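Local coordinates for molybdopterin biosynthesis protein (Mycobacterium abscessus, PDB 3TCR), which probably binds molybdopterin or a precursor of it as part of the biosynthesis of the molybdenum cofactor, at residues L47-N52 with D104-V109; R54-D59 with V81-N86; A74-D79 with M186-I191. All coordinates share one frame; numbering follows the deposited sequence.

Contact 1: L47-N52 with D104-V109; sequences LVVIVN and DLVVTV
Val49 gives both its backbone N and its O to the neighbouring strand, taking Val107 O at 2.9 Å through N and accepting Val109 N at 3.0 Å on O. This is a parallel ladder inside the alpha/beta/alpha sandwich of the molybdopterin-binding family, where strand 44-51 lies between strands 76-84 and 105-109 in a mixed sheet. Leu47 repeats the pattern with Leu105 O and Val107 N, and Val51 N ends it on Val109 O at 2.8 Å, with an N-H...O angle of 170°. Val48 and Ile50 turn their own N and O the other way, to strand 76-84.

Side chains alternate between the two faces. On one, Val49 CG2 meets Val106 CG1 at 4.0 Å with the two side chains skewed to each other, while Thr108 CG2 sits 4.0 Å from Val49 CB. Thr108 OG1 lies between its own backbone N and carbonyl carbon (chi1 71°) and is satisfied by Asn168 of strand 164-169. On the other face, Ile50 lies alongside Val109, and its second torsion (-55°) folds CD1 back to 4.0 Å from Val109 CB.

Farther out, helix 88-100 packs on Leu47, Val49, Val51 and Val106, whereas on the other face Val67 of helix 64-73 and Val176 of helix 173-196 meet Val109. At the C-terminal end of the ladder Val109 O has a second donor, a water 3.1 Å away that also accepts a weak bond from Asn52 ND2.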
loop_
_atom_site.group_PDB
_atom_site.type_symbol
_atom_site.label_atom_id
_atom_site.label_comp_id
_atom_site.label_asym_id
_atom_site.label_seq_id
_atom_site.Cartn_x
_atom_site.Cartn_y
_atom_site.Cartn_z
ATOM N N LEU A 47 12.049 22.099 2.979
ATOM C CA LEU A 47 13.136 21.773 3.898
ATOM C C LEU A 47 13.570 20.318 3.709
ATOM O O LEU A 47 12.743 19.426 3.537
ATOM C CB LEU A 47 12.711 21.984 5.350
ATOM C CG LEU A 47 13.782 21.722 6.448
ATOM C CD1 LEU A 47 14.548 23.008 6.749
ATOM C CD2 LEU A 47 13.124 21.235 7.710
ATOM N N VAL A 48 14.872 20.093 3.751
ATOM C CA VAL A 48 15.452 18.789 3.667
ATOM C C VAL A 48 15.970 18.362 5.015
ATOM O O VAL A 48 16.719 19.106 5.678
ATOM C CB VAL A 48 16.634 18.792 2.683
ATOM C CG1 VAL A 48 17.178 17.369 2.503
ATOM C CG2 VAL A 48 16.184 19.389 1.364
ATOM N N VAL A 49 15.578 17.162 5.427
ATOM C CA VAL A 49 16.045 16.559 6.666
ATOM C C VAL A 49 16.886 15.330 6.315
ATOM O O VAL A 49 16.364 14.366 5.804
ATOM C CB VAL A 49 14.859 16.122 7.569
ATOM C CG1 VAL A 49 15.381 15.481 8.859
ATOM C CG2 VAL A 49 13.951 17.315 7.871
ATOM N N ILE A 50 18.195 15.381 6.571
ATOM C CA ILE A 50 19.094 14.251 6.303
ATOM C C ILE A 50 19.063 13.379 7.536
ATOM O O ILE A 50 19.398 13.855 8.614
ATOM C CB ILE A 50 20.552 14.711 6.103
ATOM C CG1 ILE A 50 20.665 15.603 4.864
ATOM C CG2 ILE A 50 21.499 13.509 6.046
ATOM C CD1 ILE A 50 20.128 14.974 3.599
ATOM N N VAL A 51 18.647 12.128 7.393
ATOM C CA VAL A 51 18.582 11.217 8.528
ATOM C C VAL A 51 19.722 10.224 8.379
ATOM O O VAL A 51 19.614 9.246 7.639
ATOM C CB VAL A 51 17.226 10.459 8.628
ATOM C CG1 VAL A 51 17.238 9.539 9.862
ATOM C CG2 VAL A 51 16.041 11.438 8.663
ATOM N N ASN A 52 20.829 10.506 9.050
ATOM C CA ASN A 52 22.044 9.710 8.894
ATOM C C ASN A 52 22.995 9.836 10.081
ATOM O O ASN A 52 23.535 10.905 10.324
ATOM C CB ASN A 52 22.756 10.172 7.627
ATOM C CG ASN A 52 23.800 9.189 7.152
ATOM O OD1 ASN A 52 24.821 8.945 7.797
ATOM N ND2 ASN A 52 23.532 8.613 6.006
ATOM N N ASP A 104 6.066 24.225 3.159
ATOM C CA ASP A 104 5.154 23.484 2.253
ATOM C C ASP A 104 5.545 22.032 1.981
ATOM O O ASP A 104 4.673 21.165 1.872
ATOM C CB ASP A 104 5.028 24.212 0.926
ATOM C CG ASP A 104 4.545 25.649 1.105
ATOM O OD1 ASP A 104 3.391 25.853 1.545
ATOM O OD2 ASP A 104 5.317 26.583 0.853
ATOM N N LEU A 105 6.849 21.781 1.864
ATOM C CA LEU A 105 7.381 20.438 1.596
ATOM C C LEU A 105 8.592 20.109 2.439
ATOM O O LEU A 105 9.558 20.858 2.463
ATOM C CB LEU A 105 7.759 20.320 0.123
ATOM C CG LEU A 105 8.399 19.027 -0.331
ATOM C CD1 LEU A 105 7.481 17.833 -0.111
ATOM C CD2 LEU A 105 8.814 19.219 -1.802
ATOM N N VAL A 106 8.532 18.990 3.138
ATOM C CA VAL A 106 9.676 18.433 3.835
ATOM C C VAL A 106 9.985 17.081 3.207
ATOM O O VAL A 106 9.093 16.208 3.132
ATOM C CB VAL A 106 9.362 18.237 5.324
ATOM C CG1 VAL A 106 10.452 17.412 5.997
ATOM C CG2 VAL A 106 9.129 19.574 6.027
ATOM N N VAL A 107 11.205 16.926 2.687
ATOM C CA VAL A 107 11.726 15.658 2.204
ATOM C C VAL A 107 12.776 15.187 3.211
ATOM O O VAL A 107 13.748 15.910 3.492
ATOM C CB VAL A 107 12.405 15.857 0.850
ATOM C CG1 VAL A 107 13.029 14.553 0.306
ATOM C CG2 VAL A 107 11.418 16.484 -0.148
ATOM N N THR A 108 12.564 14.006 3.792
ATOM C CA THR A 108 13.539 13.373 4.672
ATOM C C THR A 108 14.251 12.344 3.787
ATOM O O THR A 108 13.605 11.739 2.915
ATOM C CB THR A 108 12.891 12.649 5.890
ATOM O OG1 THR A 108 12.203 11.456 5.470
ATOM C CG2 THR A 108 11.916 13.539 6.629
ATOM N N VAL A 109 15.551 12.146 4.024
ATOM C CA VAL A 109 16.414 11.324 3.188
ATOM C C VAL A 109 17.201 10.429 4.122
ATOM O O VAL A 109 17.992 10.929 4.926
ATOM C CB VAL A 109 17.449 12.194 2.415
ATOM C CG1 VAL A 109 18.414 11.335 1.570
ATOM C CG2 VAL A 109 16.739 13.246 1.581
HETATM O O HOH W 1 20.886 9.852 4.366
#

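Contact 2: R54-D59 with V81-N86; sequences RTAHGD and VVVVEN
Val83 and Ala56 form the closely packed part of a surface contact, in which the loop leaving the C-terminal end of strand 44-51 folds over the end of the neighbouring strand, 76-84. Val83 CG1 does most of the touching: it comes within 3.5 Å of Ala56 N and 3.8 Å of Thr55 CG2, pressing on the turn where its backbone passes from Thr55 to Ala56. The Thr55 and Val83 side chains cross at about a right angle, so their methyls meet without lying alongside. Ala56 CB touches both Val83 CG1, at 3.9 Å, and Glu85 CG, at 3.7 Å, joining the strand residue to the one just beyond the strand.

The His57 end is more open and is held by one polar link, a His-carboxylate hydrogen bond. His57 NE2 donates to Glu85 OE2 at 2.8 Å, and the bond is bent, with 141° at the hydrogen. Glu85 uses its anti lone pair, the one turned away from OE1, and its carboxylate stands 79° from the imidazole plane; the oxygen arrives at the ring edge, somewhat tilted out of the plane. With CG beside the backbone N (chi1 -51°), the ring of His57 swings toward the glutamate although its CB leaves the backbone to one side.

The turn itself is tied by Arg54 O, which accepts His57 N and Asp59 N from opposite faces of its plane, each at 3.1 Å. Upstream, Asn52 OD1 takes Thr55 N, while Asp53 OD1 takes Asn86 N. Within this chain strand 76-84 is an outermost strand of the sheet: Val83 meets the turn, whereas Val84 is directed away from it and its side chain packs on Glu90, Ile91 and Ala94 of helix 88-100.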
loop_
_atom_site.group_PDB
_atom_site.type_symbol
_atom_site.label_atom_id
_atom_site.label_comp_id
_atom_site.label_asym_id
_atom_site.label_seq_id
_atom_site.Cartn_x
_atom_site.Cartn_y
_atom_site.Cartn_z
ATOM N N ARG A 54 26.081 8.883 10.521
ATOM C CA ARG A 54 27.420 9.283 10.119
ATOM C C ARG A 54 27.494 10.738 9.727
ATOM O O ARG A 54 28.432 11.439 10.128
ATOM C CB ARG A 54 27.931 8.412 8.972
ATOM C CG ARG A 54 28.361 7.038 9.432
ATOM C CD ARG A 54 28.646 6.154 8.237
ATOM N NE ARG A 54 28.640 4.738 8.597
ATOM C CZ ARG A 54 28.831 3.744 7.725
ATOM N NH1 ARG A 54 29.061 4.001 6.435
ATOM N NH2 ARG A 54 28.805 2.485 8.146
ATOM N N THR A 55 26.520 11.201 8.942
ATOM C CA THR A 55 26.463 12.621 8.601
ATOM C C THR A 55 26.295 13.469 9.864
ATOM O O THR A 55 26.876 14.524 9.958
ATOM C CB THR A 55 25.326 12.962 7.599
ATOM O OG1 THR A 55 25.397 12.079 6.480
ATOM C CG2 THR A 55 25.460 14.384 7.083
ATOM N N ALA A 56 25.517 13.002 10.836
ATOM C CA ALA A 56 25.324 13.770 12.076
ATOM C C ALA A 56 26.610 13.868 12.920
ATOM O O ALA A 56 26.648 14.667 13.831
ATOM C CB ALA A 56 24.171 13.203 12.906
ATOM N N HIS A 57 27.644 13.069 12.611
ATOM C CA HIS A 57 28.962 13.113 13.328
ATOM C C HIS A 57 30.117 13.550 12.440
ATOM O O HIS A 57 31.267 13.322 12.771
ATOM C CB HIS A 57 29.285 11.757 13.994
ATOM C CG HIS A 57 28.158 11.207 14.863
ATOM N ND1 HIS A 57 27.652 9.955 14.703
ATOM C CD2 HIS A 57 27.427 11.789 15.908
ATOM C CE1 HIS A 57 26.651 9.742 15.604
ATOM N NE2 HIS A 57 26.514 10.863 16.340
ATOM N N GLY A 58 29.836 14.168 11.298
ATOM C CA GLY A 58 30.866 14.826 10.512
ATOM C C GLY A 58 31.197 14.251 9.160
ATOM O O GLY A 58 32.013 14.839 8.441
ATOM N N ASP A 59 30.607 13.111 8.783
ATOM C CA ASP A 59 30.892 12.554 7.458
ATOM C C ASP A 59 30.254 13.418 6.407
ATOM O O ASP A 59 29.276 14.099 6.638
ATOM C CB ASP A 59 30.403 11.102 7.271
ATOM C CG ASP A 59 31.358 10.067 7.863
ATOM O OD1 ASP A 59 31.154 8.855 7.636
ATOM O OD2 ASP A 59 32.308 10.466 8.573
ATOM N N VAL A 81 18.632 22.907 5.340
ATOM C CA VAL A 81 18.908 21.479 5.457
ATOM C C VAL A 81 19.167 21.243 6.942
ATOM O O VAL A 81 19.849 22.043 7.592
ATOM C CB VAL A 81 20.151 21.065 4.601
ATOM C CG1 VAL A 81 20.530 19.579 4.767
ATOM C CG2 VAL A 81 19.894 21.339 3.129
ATOM N N VAL A 82 18.588 20.174 7.488
ATOM C CA VAL A 82 18.800 19.765 8.860
ATOM C C VAL A 82 19.405 18.376 8.819
ATOM O O VAL A 82 18.945 17.527 8.037
ATOM C CB VAL A 82 17.454 19.734 9.656
ATOM C CG1 VAL A 82 17.695 19.266 11.104
ATOM C CG2 VAL A 82 16.811 21.122 9.692
ATOM N N VAL A 83 20.439 18.136 9.625
ATOM C CA VAL A 83 21.005 16.806 9.783
ATOM C C VAL A 83 20.622 16.250 11.160
ATOM O O VAL A 83 20.802 16.922 12.154
ATOM C CB VAL A 83 22.545 16.799 9.647
ATOM C CG1 VAL A 83 23.076 15.358 9.822
ATOM C CG2 VAL A 83 22.965 17.344 8.276
ATOM N N VAL A 84 20.083 15.039 11.209
ATOM C CA VAL A 84 19.776 14.390 12.462
ATOM C C VAL A 84 20.266 12.948 12.410
ATOM O O VAL A 84 20.510 12.380 11.327
ATOM C CB VAL A 84 18.239 14.350 12.741
ATOM C CG1 VAL A 84 17.650 15.751 12.908
ATOM C CG2 VAL A 84 17.508 13.578 11.647
ATOM N N GLU A 85 20.396 12.362 13.596
ATOM C CA GLU A 85 20.691 10.953 13.763
ATOM C C GLU A 85 19.446 10.136 13.498
ATOM O O GLU A 85 18.345 10.672 13.440
ATOM C CB GLU A 85 21.132 10.677 15.206
ATOM C CG GLU A 85 22.443 11.343 15.594
ATOM C CD GLU A 85 22.782 11.228 17.095
ATOM O OE1 GLU A 85 21.901 11.418 17.954
ATOM O OE2 GLU A 85 23.945 10.992 17.415
ATOM N N ASN A 86 19.629 8.825 13.423
ATOM C CA ASN A 86 18.519 7.872 13.386
ATOM C C ASN A 86 17.955 7.715 14.753
ATOM O O ASN A 86 18.218 6.724 15.443
ATOM C CB ASN A 86 18.970 6.493 12.872
ATOM C CG ASN A 86 18.598 6.271 11.432
ATOM O OD1 ASN A 86 17.404 6.239 11.085
ATOM N ND2 ASN A 86 19.593 6.218 10.574
#

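Contact 3: A74-D79 with M186-I191; sequences AGFVVD and MAIQII
Phe76 carries a buried apolar contact between the start of strand 76-84 and helix 173-196, which with helix 64-73 packs on one face of the sheet in this alpha/beta/alpha sandwich. Strand segment 76-79 and helix segment 186-191 run nearly perpendicular, at 95°, and their axes come no closer than 12.4 Å; the aromatic side chain bridges much of that separation.

Its ring meets three residues of the helix, Ala187, Ile188 and Ile191, which one turn brings to the same side. Ile191 CD1 approaches the ring in its plane, at the edge, 3.6 Å from Phe76 CE1, and the two side chains come from opposite directions. Ile188 CG1 comes in obliquely near Phe76 CE2, across the ring from CE1, at 4.0 Å. Ala187 CB, on the other side of the ring plane from Ile188 CG1, lies 4.3 Å from Phe76 CZ. The first torsion of Phe76 (chi1 -67°) sets CG beside the backbone N and carries the ring toward the helix.

Leu71 of helix 64-73, together with Val43 and Ser46, also packs on Phe76, so the phenyl joins two helices and the sheet. On helix 173-196, Met186 and Ile190, which do not touch the strand segment, pack on Leu153 of the second subunit.

Just before the strand, helix 64-73 ends in a Schellman motif at Gly75, whose positive phi turns the chain out of the helix and into the strand. This leaves Ala74 beside Ile188, with Ile188 CD1 3.7 Å from Ala74 O and 4.3 Å from Ala74 CB.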
loop_
_atom_site.group_PDB
_atom_site.type_symbol
_atom_site.label_atom_id
_atom_site.label_comp_id
_atom_site.label_asym_id
_atom_site.label_seq_id
_atom_site.Cartn_x
_atom_site.Cartn_y
_atom_site.Cartn_z
ATOM N N ALA A 74 12.863 22.212 -9.584
ATOM C CA ALA A 74 11.389 22.110 -9.682
ATOM C C ALA A 74 10.698 23.399 -9.267
ATOM O O ALA A 74 9.482 23.451 -9.273
ATOM C CB ALA A 74 10.846 20.956 -8.819
ATOM N N GLY A 75 11.446 24.420 -8.863
ATOM C CA GLY A 75 10.849 25.687 -8.494
ATOM C C GLY A 75 10.583 25.967 -7.021
ATOM O O GLY A 75 9.933 26.965 -6.714
ATOM N N PHE A 76 11.052 25.117 -6.111
ATOM C CA PHE A 76 10.901 25.369 -4.656
ATOM C C PHE A 76 12.042 26.223 -4.140
ATOM O O PHE A 76 13.160 26.082 -4.593
ATOM C CB PHE A 76 10.924 24.060 -3.834
ATOM C CG PHE A 76 9.742 23.189 -4.073
ATOM C CD1 PHE A 76 8.636 23.272 -3.264
ATOM C CD2 PHE A 76 9.717 22.333 -5.144
ATOM C CE1 PHE A 76 7.513 22.501 -3.516
ATOM C CE2 PHE A 76 8.617 21.547 -5.396
ATOM C CZ PHE A 76 7.506 21.631 -4.579
ATOM N N VAL A 77 11.757 27.086 -3.176
ATOM C CA VAL A 77 12.781 27.695 -2.371
ATOM C C VAL A 77 13.174 26.629 -1.358
ATOM O O VAL A 77 12.304 25.949 -0.776
ATOM C CB VAL A 77 12.237 28.954 -1.645
ATOM C CG1 VAL A 77 13.206 29.467 -0.580
ATOM C CG2 VAL A 77 11.958 30.049 -2.687
ATOM N N VAL A 78 14.477 26.486 -1.137
ATOM C CA VAL A 78 14.995 25.574 -0.130
ATOM C C VAL A 78 15.368 26.396 1.090
ATOM O O VAL A 78 16.365 27.093 1.096
ATOM C CB VAL A 78 16.200 24.772 -0.682
ATOM C CG1 VAL A 78 16.724 23.775 0.354
ATOM C CG2 VAL A 78 15.806 24.059 -1.991
ATOM N N ASP A 79 14.537 26.335 2.123
ATOM C CA ASP A 79 14.748 27.159 3.321
ATOM C C ASP A 79 15.994 26.736 4.057
ATOM O O ASP A 79 16.627 27.565 4.701
ATOM C CB ASP A 79 13.540 27.078 4.290
ATOM C CG ASP A 79 12.350 27.916 3.833
ATOM O OD1 ASP A 79 12.491 28.659 2.835
ATOM O OD2 ASP A 79 11.277 27.833 4.477
ATOM N N MET A 186 4.080 15.498 -8.098
ATOM C CA MET A 186 2.985 15.250 -7.163
ATOM C C MET A 186 2.912 16.362 -6.113
ATOM O O MET A 186 1.825 16.889 -5.813
ATOM C CB MET A 186 3.148 13.891 -6.489
ATOM C CG MET A 186 3.034 12.704 -7.443
ATOM S SD MET A 186 3.406 11.104 -6.646
ATOM C CE MET A 186 1.735 10.505 -6.606
ATOM N N ALA A 187 4.070 16.732 -5.590
ATOM C CA ALA A 187 4.160 17.766 -4.574
ATOM C C ALA A 187 3.695 19.113 -5.116
ATOM O O ALA A 187 2.954 19.824 -4.430
ATOM C CB ALA A 187 5.584 17.870 -4.019
ATOM N N ILE A 188 4.118 19.462 -6.336
ATOM C CA ILE A 188 3.645 20.687 -6.999
ATOM C C ILE A 188 2.110 20.681 -7.071
ATOM O O ILE A 188 1.474 21.650 -6.695
ATOM C CB ILE A 188 4.287 20.862 -8.396
ATOM C CG1 ILE A 188 5.800 21.187 -8.250
ATOM C CG2 ILE A 188 3.577 21.938 -9.250
ATOM C CD1 ILE A 188 6.591 21.141 -9.570
ATOM N N GLN A 189 1.510 19.555 -7.460
ATOM C CA GLN A 189 0.062 19.501 -7.595
ATOM C C GLN A 189 -0.674 19.627 -6.263
ATOM O O GLN A 189 -1.746 20.220 -6.205
ATOM C CB GLN A 189 -0.382 18.243 -8.346
ATOM C CG GLN A 189 -0.366 18.450 -9.857
ATOM C CD GLN A 189 -0.162 17.170 -10.649
ATOM O OE1 GLN A 189 0.519 16.226 -10.195
ATOM N NE2 GLN A 189 -0.750 17.125 -11.850
ATOM N N ILE A 190 -0.115 19.043 -5.211
ATOM C CA ILE A 190 -0.749 19.097 -3.899
ATOM C C ILE A 190 -0.656 20.529 -3.361
ATOM O O ILE A 190 -1.667 21.095 -2.897
ATOM C CB ILE A 190 -0.113 18.095 -2.947
ATOM C CG1 ILE A 190 -0.499 16.687 -3.392
ATOM C CG2 ILE A 190 -0.486 18.348 -1.487
ATOM C CD1 ILE A 190 0.262 15.591 -2.666
ATOM N N ILE A 191 0.532 21.114 -3.472
ATOM C CA ILE A 191 0.759 22.467 -2.988
ATOM C C ILE A 191 -0.023 23.503 -3.816
ATOM O O ILE A 191 -0.592 24.412 -3.232
ATOM C CB ILE A 191 2.263 22.826 -2.896
ATOM C CG1 ILE A 191 2.884 22.012 -1.777
ATOM C CG2 ILE A 191 2.452 24.337 -2.655
ATOM C CD1 ILE A 191 4.310 21.624 -2.017
#

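In the fold
Contacts 2 and 3 share strand 76-84, which pairs with strand 44-51 of contact 1. Contact 3 uses its beginning and contact 2 its end, with centres about 24 Å apart on opposite sides of the chain's centre. Contact 1 has its centre about 12 Å from that of contact 2 and 13 Å from that of contact 3. Backbone bonds probably link contacts 1 and 2, Ile50 N to Val82 O at 2.7 Å and Val48 O to Val82 N at 2.8 Å. Toward contact 3 the link is apolar: Leu105 CD2 lies 3.9 Å from Phe76 CZ. Contact 2 gathers near the C-terminal ends of the parallel strands, where parallel alpha/beta folds commonly bind ligands, though no site is established here.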